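Local structure of pyocin-S2 (Pseudomonas aeruginosa, 5ODW) at residues Q25-A29 and D157-S161. The protein kills sensitive bacteria as a nuclease bacteriocin that breaks down chromosomal DNA, and is represented here by its N-terminal part, without the C-terminal nuclease domain. Numbering follows the deposited sequence.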
loop_
_atom_site.group_PDB
_atom_site.type_symbol
_atom_site.label_atom_id
_atom_site.label_comp_id
_atom_site.label_asym_id
_atom_site.label_seq_id
_atom_site.Cartn_x
_atom_site.Cartn_y
_atom_site.Cartn_z
ATOM N N GLN C 25 25.409 -7.508 35.392
ATOM C CA GLN C 25 24.172 -6.725 35.289
ATOM C C GLN C 25 24.068 -5.861 34.016
ATOM O O GLN C 25 25.031 -5.176 33.670
ATOM C CB GLN C 25 23.999 -5.845 36.556
ATOM C CG GLN C 25 22.670 -5.089 36.631
ATOM C CD GLN C 25 22.445 -4.375 37.937
ATOM O OE1 GLN C 25 23.239 -4.492 38.878
ATOM N NE2 GLN C 25 21.403 -3.551 37.988
ATOM N N TYR C 26 22.877 -5.871 33.352
ATOM C CA TYR C 26 22.556 -5.012 32.209
ATOM C C TYR C 26 21.571 -3.942 32.679
ATOM O O TYR C 26 20.477 -4.282 33.141
ATOM C CB TYR C 26 21.987 -5.782 30.988
ATOM C CG TYR C 26 21.752 -4.870 29.798
ATOM C CD1 TYR C 26 22.813 -4.431 29.010
ATOM C CD2 TYR C 26 20.483 -4.370 29.519
ATOM C CE1 TYR C 26 22.616 -3.538 27.957
ATOM C CE2 TYR C 26 20.275 -3.469 28.471
ATOM C CZ TYR C 26 21.345 -3.060 27.689
ATOM O OH TYR C 26 21.158 -2.180 26.646
ATOM N N ILE C 27 21.948 -2.674 32.533
ATOM C CA ILE C 27 21.085 -1.563 32.915
ATOM C C ILE C 27 20.623 -0.849 31.652
ATOM O O ILE C 27 21.443 -0.435 30.834
ATOM C CB ILE C 27 21.816 -0.550 33.813
ATOM C CG1 ILE C 27 22.606 -1.268 34.905
ATOM C CG2 ILE C 27 20.828 0.437 34.417
ATOM C CD1 ILE C 27 23.852 -1.958 34.398
ATOM N N PRO C 28 19.303 -0.701 31.490
ATOM C CA PRO C 28 18.714 -0.058 30.323
ATOM C C PRO C 28 17.753 1.064 30.692
ATOM O O PRO C 28 17.232 1.088 31.806
ATOM C CB PRO C 28 17.901 -1.200 29.724
ATOM C CG PRO C 28 17.461 -1.998 30.924
ATOM C CD PRO C 28 18.329 -1.615 32.103
ATOM N N ALA C 29 17.544 1.995 29.765
ATOM C CA ALA C 29 16.621 3.108 29.977
ATOM C C ALA C 29 15.183 2.604 29.998
ATOM O O ALA C 29 14.840 1.692 29.251
ATOM C CB ALA C 29 16.797 4.149 28.885
ATOM N N ASP C 157 17.491 -4.550 24.709
ATOM C CA ASP C 157 17.538 -4.468 26.164
ATOM C C ASP C 157 17.153 -5.795 26.800
ATOM O O ASP C 157 17.826 -6.240 27.732
ATOM C CB ASP C 157 16.670 -3.312 26.684
ATOM C CG ASP C 157 17.318 -1.929 26.595
ATOM O OD1 ASP C 157 18.531 -1.857 26.272
ATOM O OD2 ASP C 157 16.614 -0.912 26.881
ATOM N N ARG C 158 16.117 -6.461 26.248
ATOM C CA ARG C 158 15.658 -7.766 26.727
ATOM C C ARG C 158 16.708 -8.856 26.505
ATOM O O ARG C 158 16.999 -9.589 27.441
ATOM C CB ARG C 158 14.287 -8.145 26.132
ATOM C CG ARG C 158 13.660 -9.382 26.786
ATOM C CD ARG C 158 12.482 -9.085 27.706
ATOM N NE ARG C 158 11.641 -10.278 27.893
ATOM C CZ ARG C 158 11.619 -11.023 28.994
ATOM N NH1 ARG C 158 12.357 -10.687 30.046
ATOM N NH2 ARG C 158 10.844 -12.100 29.059
ATOM N N HIS C 159 17.279 -8.957 25.281
ATOM C CA HIS C 159 18.299 -9.965 24.953
ATOM C C HIS C 159 19.544 -9.826 25.825
ATOM O O HIS C 159 20.104 -10.840 26.232
ATOM C CB HIS C 159 18.682 -9.940 23.462
ATOM C CG HIS C 159 17.768 -10.721 22.568
ATOM N ND1 HIS C 159 18.180 -11.892 21.957
ATOM C CD2 HIS C 159 16.514 -10.437 22.149
ATOM C CE1 HIS C 159 17.159 -12.296 21.217
ATOM N NE2 HIS C 159 16.140 -11.453 21.297
ATOM N N MET C 160 19.961 -8.579 26.130
ATOM C CA MET C 160 21.155 -8.319 26.948
ATOM C C MET C 160 20.889 -8.610 28.436
ATOM O O MET C 160 21.695 -9.302 29.056
ATOM C CB MET C 160 21.760 -6.918 26.691
ATOM C CG MET C 160 22.232 -6.643 25.222
ATOM S SD MET C 160 23.401 -7.749 24.350
ATOM C CE MET C 160 22.320 -8.874 23.597
ATOM N N SER C 161 19.741 -8.157 28.992
ATOM C CA SER C 161 19.328 -8.462 30.378
ATOM C C SER C 161 19.225 -9.982 30.606
ATOM O O SER C 161 19.680 -10.474 31.634
ATOM C CB SER C 161 18.000 -7.788 30.727
ATOM O OG SER C 161 18.101 -6.372 30.673
#
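Tyr-26 lays its ring along one turn (157-161) of helix 153-204, and its hydroxyl donates a hydrogen bond to Asp-157, with 2.7 Å between Tyr-26 OH and Asp-157 OD1. The acceptor oxygen is met nearly along its C-O axis, while the ring and carboxylate planes stand 54° apart. With CG of Tyr-26 anti to the backbone N (chi1 -176°), the side chain extends from Ser-161, beside CB, to Asp-157 at the hydroxyl. One face is covered by Met-160: Met-160 CB sits 3.6 Å from the centroid of the Tyr-26 ring and almost on the normal, a CH-pi contact; the thioether beyond it bends away. At the ring edge, Ser-161 OG comes within 3.3 Å of Tyr-26 CD2. This hydroxyl is turned back into the helix, where Ser-161 OG donates to Asp-157 O (3.0 Å). That carbonyl also accepts from Ser-161 N, the two donors arriving from opposite faces of its plane. The other carboxylate oxygen, Asp-157 OD2, lies beside Pro-28 CB, in the loop after the strand. The contact thus fastens the N-terminal two-stranded antiparallel sheet, strands 12-14 and 24-26, onto the long helix 153-204 near its start, at the surface of a largely helical domain. Helix 47-70 packs alongside, its Leu-57 touching both Tyr-26 and Met-160.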